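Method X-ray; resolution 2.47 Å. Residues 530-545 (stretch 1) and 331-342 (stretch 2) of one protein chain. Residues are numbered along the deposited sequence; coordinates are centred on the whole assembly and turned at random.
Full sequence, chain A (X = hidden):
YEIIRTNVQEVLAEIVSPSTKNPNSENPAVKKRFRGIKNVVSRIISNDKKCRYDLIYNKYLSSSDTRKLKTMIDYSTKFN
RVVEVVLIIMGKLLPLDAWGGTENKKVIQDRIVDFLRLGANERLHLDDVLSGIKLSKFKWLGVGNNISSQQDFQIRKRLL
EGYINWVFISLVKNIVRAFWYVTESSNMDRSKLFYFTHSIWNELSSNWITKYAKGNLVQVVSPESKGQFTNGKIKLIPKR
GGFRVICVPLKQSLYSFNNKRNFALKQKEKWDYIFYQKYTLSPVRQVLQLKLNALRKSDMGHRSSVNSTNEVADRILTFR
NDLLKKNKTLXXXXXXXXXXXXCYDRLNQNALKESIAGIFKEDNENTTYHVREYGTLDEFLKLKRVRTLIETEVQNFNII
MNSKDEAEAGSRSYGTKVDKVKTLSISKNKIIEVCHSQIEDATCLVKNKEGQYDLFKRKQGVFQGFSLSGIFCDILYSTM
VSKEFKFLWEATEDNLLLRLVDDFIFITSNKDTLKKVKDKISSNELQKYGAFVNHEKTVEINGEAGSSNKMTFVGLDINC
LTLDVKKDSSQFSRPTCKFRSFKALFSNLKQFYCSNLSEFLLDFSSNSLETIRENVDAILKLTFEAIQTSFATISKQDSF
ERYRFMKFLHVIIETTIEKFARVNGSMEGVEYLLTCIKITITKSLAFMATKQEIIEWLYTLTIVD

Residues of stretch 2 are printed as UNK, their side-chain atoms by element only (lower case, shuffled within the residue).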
ATOM      1  N   GLY A 530      19.385 -11.730 -14.452  1.00 70.73           N
ATOM      2  CA  GLY A 530      18.984 -10.343 -14.390  1.00 58.92           C
ATOM      3  C   GLY A 530      19.296  -9.642 -13.088  1.00 60.91           C
ATOM      4  O   GLY A 530      18.827  -8.515 -12.882  1.00 59.77           O
ATOM      5  N   ALA A 531      20.040 -10.281 -12.189  1.00 69.38           N
ATOM      6  CA  ALA A 531      20.454  -9.659 -10.939  1.00 62.28           C
ATOM      7  C   ALA A 531      21.782  -8.939 -11.142  1.00 68.98           C
ATOM      8  O   ALA A 531      22.776  -9.560 -11.534  1.00 65.26           O
ATOM      9  CB  ALA A 531      20.574 -10.706  -9.835  1.00 69.09           C
ATOM     10  N   PHE A 532      21.801  -7.637 -10.859  1.00 69.22           N
ATOM     11  CA  PHE A 532      23.005  -6.820 -10.947  1.00 65.13           C
ATOM     12  C   PHE A 532      23.257  -6.190  -9.586  1.00 69.69           C
ATOM     13  O   PHE A 532      22.441  -5.393  -9.109  1.00 77.03           O
ATOM     14  CB  PHE A 532      22.865  -5.735 -12.018  1.00 63.50           C
ATOM     15  CG  PHE A 532      22.783  -6.268 -13.421  1.00 73.23           C
ATOM     16  CD1 PHE A 532      21.558  -6.578 -13.991  1.00 70.66           C
ATOM     17  CD2 PHE A 532      23.931  -6.443 -14.178  1.00 75.71           C
ATOM     18  CE1 PHE A 532      21.479  -7.058 -15.285  1.00 69.37           C
ATOM     19  CE2 PHE A 532      23.858  -6.924 -15.475  1.00 67.78           C
ATOM     20  CZ  PHE A 532      22.635  -7.235 -16.025  1.00 60.22           C
ATOM     21  N   VAL A 533      24.385  -6.545  -8.968  1.00 66.24           N
ATOM     22  CA  VAL A 533      24.696  -6.083  -7.620  1.00 71.80           C
ATOM     23  C   VAL A 533      24.950  -4.583  -7.628  1.00 75.38           C
ATOM     24  O   VAL A 533      25.751  -4.071  -8.422  1.00 78.52           O
ATOM     25  CB  VAL A 533      25.907  -6.839  -7.054  1.00 73.92           C
ATOM     26  CG1 VAL A 533      26.208  -6.369  -5.628  1.00 63.85           C
ATOM     27  CG2 VAL A 533      25.659  -8.334  -7.089  1.00 62.19           C
ATOM     28  N   ASN A 534      24.284  -3.872  -6.722  1.00 68.14           N
ATOM     29  CA  ASN A 534      24.495  -2.439  -6.536  1.00 74.31           C
ATOM     30  C   ASN A 534      25.752  -2.265  -5.686  1.00 68.49           C
ATOM     31  O   ASN A 534      25.693  -2.159  -4.461  1.00 73.83           O
ATOM     32  CB  ASN A 534      23.273  -1.806  -5.884  1.00 68.11           C
ATOM     33  CG  ASN A 534      23.293  -0.299  -5.954  1.00 79.37           C
ATOM     34  OD1 ASN A 534      24.198   0.297  -6.541  1.00 76.58           O
ATOM     35  ND2 ASN A 534      22.287   0.331  -5.361  1.00 82.95           N
ATOM     36  N   HIS A 535      26.908  -2.230  -6.357  1.00 65.24           N
ATOM     37  CA  HIS A 535      28.186  -2.317  -5.653  1.00 65.56           C
ATOM     38  C   HIS A 535      28.416  -1.119  -4.740  1.00 71.83           C
ATOM     39  O   HIS A 535      28.950  -1.270  -3.636  1.00 79.64           O
ATOM     40  CB  HIS A 535      29.334  -2.446  -6.653  1.00 59.03           C
ATOM     41  CG  HIS A 535      29.350  -3.749  -7.386  1.00 68.35           C
ATOM     42  ND1 HIS A 535      29.161  -3.838  -8.750  1.00 69.49           N
ATOM     43  CD2 HIS A 535      29.536  -5.017  -6.948  1.00 60.01           C
ATOM     44  CE1 HIS A 535      29.230  -5.104  -9.119  1.00 67.29           C
ATOM     45  NE2 HIS A 535      29.456  -5.841  -8.045  1.00 74.65           N
ATOM     46  N   GLU A 536      28.026   0.078  -5.178  1.00 67.42           N
ATOM     47  CA  GLU A 536      28.260   1.259  -4.356  1.00 64.74           C
ATOM     48  C   GLU A 536      27.450   1.239  -3.066  1.00 67.30           C
ATOM     49  O   GLU A 536      27.792   1.963  -2.124  1.00 69.11           O
ATOM     50  CB  GLU A 536      27.942   2.528  -5.148  1.00 81.65           C
ATOM     51  CG  GLU A 536      26.490   2.644  -5.575  1.00 93.69           C
ATOM     52  CD  GLU A 536      26.200   3.942  -6.301  1.00115.60           C
ATOM     53  OE1 GLU A 536      27.055   4.853  -6.254  1.00119.04           O
ATOM     54  OE2 GLU A 536      25.120   4.049  -6.920  1.00122.83           O
ATOM     55  N   LYS A 537      26.392   0.435  -2.996  1.00 69.94           N
ATOM     56  CA  LYS A 537      25.623   0.286  -1.768  1.00 81.46           C
ATOM     57  C   LYS A 537      26.057  -0.912  -0.931  1.00 70.04           C
ATOM     58  O   LYS A 537      25.525  -1.106   0.166  1.00 67.73           O
ATOM     59  CB  LYS A 537      24.131   0.179  -2.095  1.00 78.47           C
ATOM     60  CG  LYS A 537      23.494   1.504  -2.487  1.00 82.51           C
ATOM     61  CD  LYS A 537      23.741   2.567  -1.424  1.00 91.90           C
ATOM     62  CE  LYS A 537      22.916   3.818  -1.683  1.00103.43           C
ATOM     63  NZ  LYS A 537      23.196   4.411  -3.019  1.00 87.03           N
ATOM     64  N   THR A 538      27.005  -1.712  -1.416  1.00 69.20           N
ATOM     65  CA  THR A 538      27.528  -2.828  -0.638  1.00 65.39           C
ATOM     66  C   THR A 538      28.223  -2.321   0.621  1.00 74.66           C
ATOM     67  O   THR A 538      29.022  -1.382   0.568  1.00 78.13           O
ATOM     68  CB  THR A 538      28.495  -3.647  -1.496  1.00 69.08           C
ATOM     69  OG1 THR A 538      27.757  -4.386  -2.479  1.00 71.22           O
ATOM     70  CG2 THR A 538      29.298  -4.609  -0.648  1.00 59.71           C
ATOM     71  N   VAL A 539      27.890  -2.922   1.764  1.00 63.10           N
ATOM     72  CA  VAL A 539      28.468  -2.543   3.048  1.00 70.82           C
ATOM     73  C   VAL A 539      28.974  -3.799   3.747  1.00 69.90           C
ATOM     74  O   VAL A 539      28.269  -4.813   3.798  1.00 64.52           O
ATOM     75  CB  VAL A 539      27.451  -1.793   3.931  1.00 79.96           C
ATOM     76  CG1 VAL A 539      28.046  -1.480   5.295  1.00 69.72           C
ATOM     77  CG2 VAL A 539      27.007  -0.512   3.243  1.00 66.41           C
ATOM     78  N   GLU A 540      30.184  -3.725   4.299  1.00 78.99           N
ATOM     79  CA  GLU A 540      30.799  -4.864   4.965  1.00 75.94           C
ATOM     80  C   GLU A 540      31.442  -4.404   6.262  1.00 67.52           C
ATOM     81  O   GLU A 540      32.219  -3.445   6.266  1.00 71.72           O
ATOM     82  CB  GLU A 540      31.852  -5.529   4.067  1.00 68.13           C
ATOM     83  CG  GLU A 540      32.456  -6.799   4.649  1.00 75.10           C
ATOM     84  CD  GLU A 540      33.697  -7.253   3.904  1.00 91.41           C
ATOM     85  OE1 GLU A 540      34.599  -7.839   4.545  1.00 98.88           O
ATOM     86  OE2 GLU A 540      33.775  -7.018   2.678  1.00 75.93           O
ATOM     87  N   ILE A 541      31.117  -5.089   7.360  1.00 69.19           N
ATOM     88  CA  ILE A 541      31.777  -4.873   8.640  1.00 78.08           C
ATOM     89  C   ILE A 541      32.094  -6.231   9.250  1.00 77.40           C
ATOM     90  O   ILE A 541      31.476  -7.246   8.919  1.00 80.07           O
ATOM     91  CB  ILE A 541      30.939  -4.017   9.622  1.00 71.40           C
ATOM     92  CG1 ILE A 541      29.592  -4.671   9.914  1.00 71.28           C
ATOM     93  CG2 ILE A 541      30.745  -2.610   9.077  1.00 72.67           C
ATOM     94  CD1 ILE A 541      28.772  -3.899  10.919  1.00 89.05           C
ATOM     95  N   ASN A 542      33.098  -6.245  10.126  1.00 85.40           N
ATOM     96  CA  ASN A 542      33.545  -7.472  10.772  1.00 79.50           C
ATOM     97  C   ASN A 542      33.714  -7.368  12.280  1.00 88.38           C
ATOM     98  O   ASN A 542      33.726  -8.408  12.948  1.00 83.80           O
ATOM     99  CB  ASN A 542      34.871  -7.950  10.159  1.00 86.46           C
ATOM    100  CG  ASN A 542      35.959  -6.892  10.204  1.00100.20           C
ATOM    101  OD1 ASN A 542      35.977  -6.028  11.082  1.00100.83           O
ATOM    102  ND2 ASN A 542      36.880  -6.960   9.251  1.00104.88           N
ATOM    103  N   GLY A 543      33.867  -6.172  12.838  1.00 84.22           N
ATOM    104  CA  GLY A 543      34.048  -6.050  14.269  1.00 85.32           C
ATOM    105  C   GLY A 543      35.286  -6.752  14.790  1.00 96.71           C
ATOM    106  O   GLY A 543      35.216  -7.513  15.758  1.00 93.80           O
ATOM    107  N   GLU A 544      36.429  -6.521  14.143  1.00107.55           N
ATOM    108  CA  GLU A 544      37.719  -6.970  14.655  1.00 92.62           C
ATOM    109  C   GLU A 544      38.418  -5.887  15.462  1.00106.97           C
ATOM    110  O   GLU A 544      39.655  -5.864  15.523  1.00106.84           O
ATOM    111  CB  GLU A 544      38.619  -7.435  13.508  1.00 91.00           C
ATOM    112  CG  GLU A 544      38.186  -8.732  12.840  1.00104.29           C
ATOM    113  CD  GLU A 544      39.153  -9.180  11.755  1.00101.77           C
ATOM    114  OE1 GLU A 544      40.110  -8.433  11.459  1.00 89.56           O
ATOM    115  OE2 GLU A 544      38.958 -10.279  11.196  1.00103.40           O
ATOM    116  N   ALA A 545      37.649  -4.982  16.071  1.00117.05           N
ATOM    117  CA  ALA A 545      38.154  -3.763  16.699  1.00114.87           C
ATOM    118  C   ALA A 545      38.899  -2.880  15.704  1.00123.11           C
ATOM    119  O   ALA A 545      39.677  -2.007  16.101  1.00132.31           O
ATOM    120  CB  ALA A 545      39.044  -4.074  17.911  1.00109.33           C
ATOM    121  N   UNK A 331      31.635 -15.908  18.615  1.00 73.35           N
ATOM    122  CA  UNK A 331      32.886 -15.707  17.882  1.00 74.76           C
ATOM    123  C   UNK A 331      32.893 -14.354  17.184  1.00 76.58           C
ATOM    124  O   UNK A 331      31.882 -13.655  17.095  1.00 75.48           O
ATOM    125  c   UNK A 331      31.683 -17.702  17.159  1.00 75.42           C
ATOM    126  c   UNK A 331      32.897 -16.847  16.851  1.00 75.25           C
ATOM    127  c   UNK A 331      30.732 -16.833  17.914  1.00 72.39           C
ATOM    128  N   UNK A 332      34.071 -13.992  16.682  1.00 74.78           N
ATOM    129  CA  UNK A 332      34.173 -12.831  15.808  1.00 77.75           C
ATOM    130  C   UNK A 332      33.419 -13.146  14.525  1.00 79.36           C
ATOM    131  O   UNK A 332      33.689 -14.153  13.861  1.00 80.31           O
ATOM    132  c   UNK A 332      36.369 -12.183  16.832  1.00 77.57           C
ATOM    133  c   UNK A 332      35.639 -12.475  15.527  1.00 75.95           C
ATOM    134  c   UNK A 332      35.723 -11.285  14.581  1.00 79.18           C
ATOM    135  N   UNK A 333      32.447 -12.303  14.189  1.00 76.36           N
ATOM    136  CA  UNK A 333      31.546 -12.539  13.071  1.00 79.29           C
ATOM    137  C   UNK A 333      31.783 -11.510  11.979  1.00 72.34           C
ATOM    138  O   UNK A 333      32.079 -10.346  12.261  1.00 73.04           O
ATOM    139  c   UNK A 333      29.842 -14.958  13.857  1.00 82.76           C
ATOM    140  c   UNK A 333      30.085 -12.491  13.521  1.00 71.11           C
ATOM    141  c   UNK A 333      28.279 -13.377  14.994  1.00 71.37           C
ATOM    142  c   UNK A 333      29.693 -13.590  14.505  1.00 80.11           C
ATOM    143  N   UNK A 334      31.658 -11.950  10.733  1.00 73.23           N
ATOM    144  CA  UNK A 334      31.818 -11.100   9.565  1.00 68.93           C
ATOM    145  C   UNK A 334      30.480 -11.010   8.851  1.00 75.07           C
ATOM    146  O   UNK A 334      29.768 -12.011   8.727  1.00 74.44           O
ATOM    147  c   UNK A 334      32.889 -11.659   8.621  1.00 71.15           C
ATOM    148  c   UNK A 334      36.530 -12.711  10.627  1.00 80.46           C
ATOM    149  c   UNK A 334      36.454 -11.530   9.917  1.00 89.32           C
ATOM    150  c   UNK A 334      34.281 -13.216  10.040  1.00 81.52           C
ATOM    151  c   UNK A 334      34.175 -12.030   9.322  1.00 78.84           C
ATOM    152  c   UNK A 334      35.446 -13.555  10.693  1.00 75.65           C
ATOM    153  o   UNK A 334      37.692 -13.055  11.276  1.00 84.43           O
ATOM    154  c   UNK A 334      35.281 -11.198   9.268  1.00 74.89           C
ATOM    155  N   UNK A 335      30.120  -9.811   8.413  1.00 69.47           N
ATOM    156  CA  UNK A 335      28.854  -9.661   7.714  1.00 70.16           C
ATOM    157  C   UNK A 335      28.908  -8.686   6.551  1.00 72.36           C
ATOM    158  O   UNK A 335      29.652  -7.703   6.565  1.00 64.85           O
ATOM    159  c   UNK A 335      26.669  -9.289  11.754  1.00 98.50           C
ATOM    160 se   UNK A 335      26.585  -7.645  10.715  1.00148.16          SE
ATOM    161  c   UNK A 335      28.047  -8.002   9.482  1.00 96.85           C
ATOM    162  c   UNK A 335      27.753  -9.248   8.686  1.00 88.51           C
ATOM    163  N   UNK A 336      28.097  -8.989   5.543  1.00 73.99           N
ATOM    164  CA  UNK A 336      28.067  -8.260   4.282  1.00 67.43           C
ATOM    165  C   UNK A 336      26.610  -8.095   3.867  1.00 72.85           C
ATOM    166  O   UNK A 336      25.822  -9.043   3.959  1.00 60.36           O
ATOM    167  c   UNK A 336      29.702  -7.219   1.612  1.00 65.41           C
ATOM    168  c   UNK A 336      28.879  -9.003   3.199  1.00 62.25           C
ATOM    169  c   UNK A 336      28.501 -10.480   3.151  1.00 67.88           C
ATOM    170  c   UNK A 336      28.724  -8.337   1.833  1.00 66.62           C
ATOM    171  N   UNK A 337      26.234  -6.884   3.463  1.00 73.00           N
ATOM    172  CA  UNK A 337      24.920  -6.631   2.884  1.00 63.84           C
ATOM    173  C   UNK A 337      25.089  -6.088   1.473  1.00 62.06           C
ATOM    174  O   UNK A 337      26.028  -5.332   1.195  1.00 59.84           O
ATOM    175  n   UNK A 337      22.741  -0.942   4.643  1.00 71.51           N
ATOM    176  c   UNK A 337      23.421  -3.297   4.234  1.00 69.94           C
ATOM    177  c   UNK A 337      24.435  -4.192   3.553  1.00 72.05           C
ATOM    178  c   UNK A 337      23.724  -1.833   3.971  1.00 68.70           C
ATOM    179  c   UNK A 337      24.089  -5.658   3.736  1.00 65.76           C
ATOM    180  N   UNK A 338      24.182  -6.486   0.583  1.00 62.19           N
ATOM    181  CA  UNK A 338      24.242  -6.074  -0.811  1.00 62.25           C
ATOM    182  C   UNK A 338      22.845  -6.177  -1.409  1.00 67.16           C
ATOM    183  O   UNK A 338      22.068  -7.053  -1.022  1.00 59.05           O
ATOM    184  c   UNK A 338      25.264 -10.553  -0.476  1.00 64.65           C
ATOM    185  c   UNK A 338      24.564 -11.162  -1.496  1.00 64.71           C
ATOM    186  c   UNK A 338      25.489  -9.181  -0.512  1.00 73.43           C
ATOM    187  c   UNK A 338      24.082 -10.402  -2.550  1.00 68.82           C
ATOM    188  c   UNK A 338      24.307  -9.033  -2.579  1.00 57.30           C
ATOM    189  c   UNK A 338      25.255  -6.915  -1.605  1.00 53.73           C
ATOM    190  c   UNK A 338      25.005  -8.405  -1.559  1.00 60.01           C
ATOM    191  N   UNK A 339      22.517  -5.245  -2.301  1.00 61.34           N
ATOM    192  CA  UNK A 339      21.199  -5.172  -2.913  1.00 67.72           C
ATOM    193  C   UNK A 339      21.307  -5.208  -4.434  1.00 68.67           C
ATOM    194  O   UNK A 339      22.388  -5.070  -5.011  1.00 80.79           O
ATOM    195  c   UNK A 339      20.450  -3.909  -2.464  1.00 67.23           C
ATOM    196  o   UNK A 339      20.457  -1.684  -3.305  1.00 78.92           O
ATOM    197  o   UNK A 339      22.397  -2.553  -2.764  1.00 94.31           O
ATOM    198  c   UNK A 339      21.154  -2.626  -2.874  1.00 83.60           C
ATOM    199  N   UNK A 340      20.156  -5.383  -5.079  1.00 67.72           N
ATOM    200  CA  UNK A 340      20.090  -5.467  -6.535  1.00 78.47           C
ATOM    201  C   UNK A 340      19.614  -4.163  -7.173  1.00 71.64           C
ATOM    202  O   UNK A 340      18.729  -3.482  -6.646  1.00 71.66           O
ATOM    203 se   UNK A 340      21.506  -8.366  -6.949  1.00127.88          SE
ATOM    204  c   UNK A 340      21.664 -10.175  -6.238  1.00 77.18           C
ATOM    205  c   UNK A 340      19.652  -7.989  -6.471  1.00 72.30           C
ATOM    206  c   UNK A 340      19.183  -6.622  -6.962  1.00 74.82           C
ATOM    207  N   UNK A 341      20.226  -3.823  -8.307  1.00 66.89           N
ATOM    208  CA  UNK A 341      19.866  -2.634  -9.073  1.00 74.01           C
ATOM    209  C   UNK A 341      18.671  -2.950  -9.962  1.00 77.01           C
ATOM    210  O   UNK A 341      18.784  -3.756 -10.893  1.00 72.96           O
ATOM    211  c   UNK A 341      21.046  -2.168  -9.923  1.00 69.80           C
ATOM    212  c   UNK A 341      23.942  -2.220 -10.705  1.00 83.30           C
ATOM    213  c   UNK A 341      23.254  -0.995 -10.117  1.00 85.93           C
ATOM    214  n   UNK A 341      25.137  -1.864 -11.519  1.00 89.37           N
ATOM    215  c   UNK A 341      22.117  -1.394  -9.182  1.00 86.79           C
ATOM    216  N   UNK A 342      17.538  -2.303  -9.690  1.00 82.09           N
ATOM    217  CA  UNK A 342      16.348  -2.356 -10.545  1.00 88.16           C
ATOM    218  C   UNK A 342      15.952  -3.797 -10.874  1.00 76.29           C
ATOM    219  O   UNK A 342      15.868  -4.199 -12.037  1.00 65.12           O
ATOM    220  c   UNK A 342      16.127   0.685 -10.700  1.00100.80           C
ATOM    221  o   UNK A 342      16.464   0.848  -9.507  1.00108.41           O
ATOM    222  c   UNK A 342      16.568  -1.545 -11.827  1.00 76.34           C
ATOM    223  o   UNK A 342      15.067   1.144 -11.175  1.00100.15           O
ATOM    224  c   UNK A 342      17.047  -0.114 -11.607  1.00 73.64           C
TER
HETATM  225  O   HOH W   1      19.377  -6.316 -10.600  1.00 57.07           O

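Position 331 carries three carbons that close a ring onto its own backbone N, with nothing of stretch 1 in reach; only proline does this, so it is Pro331. At 332 one carbon carries two others, one of which lies 4.0 Å from CG of Glu544: a beta-branched valine, Val332, the touching atom being CG1. Position 333 has four carbons forked at the second, their end leading away from stretch 1, hence leucine. The backbone O of Leu333 sits 2.6 Å from O of Asn542, two acceptors that cannot bond each other.

Position 334 has one carbon, then a six-carbon ring that comes within 3.4 Å of CB of Asn542 and bears an oxygen 3.1 Å from OE2 of Glu544: tyrosine. OH of Tyr334 donates to that OE2, with the carboxylate at the ring edge, and CD2 is the ring atom near Asn542. At 335 an unbranched chain runs two carbons, selenium, one carbon, and its second carbon packs 3.7 Å from CG1 of Ile541, so it is selenomethionine, Met335.

Position 336 has four carbons forked at the first; the end of its two-carbon arm reaches CG2 of Thr538 at 3.5 Å and CB of Glu540 at 3.7 Å, which fits isoleucine, with CD1 of Ile336 as that end. Position 337 is four carbons in a row ending in nitrogen, the last carbon 3.6 Å from CG2 of Val539: a lysine. NZ of Lys337 is bonded elsewhere in the structure. At 338 a carbon, 4.2 Å from CG1 of Val533, leads to a six-carbon ring without oxygen, whose end leads away: Phe338.

Position 339 has two carbons, the second carrying two oxygens, one of them 3.4 Å from ND2 of Asn534, and is aspartate; OD2 of Asp339 accepts a weak bond from that ND2. Position 340 repeats the selenium chain, its terminal carbon 3.8 Å from CB of Ala531: Met340. At 341, four carbons end in nitrogen, the second carbon 3.5 Å from CB of Asn534: again lysine, Lys341. Position 342 has three carbons, the third with two oxygens, not in contact: Glu342.

The backbone organizes the contact. Strands 539-541 and 334-339 run antiparallel at 174°, with paired bonds from N of Met335 to O of Ile541 (2.9 Å) and N of Ile541 to O of Met335 (3.1 Å), repeated between Lys337 and Val539. Past the turn, where N of Lys537 bonds O of Asn534 (3.1 Å), pairing resumes: N of Asn534 donates to O of Asp339 and N of Lys341 to O of Phe532, both at 2.8 Å. Side chains pack around this ladder, and the two stretches together bury 1072 Å², both sides summed.

Stretch 2 (331-342) PVLYMIKFDMKE
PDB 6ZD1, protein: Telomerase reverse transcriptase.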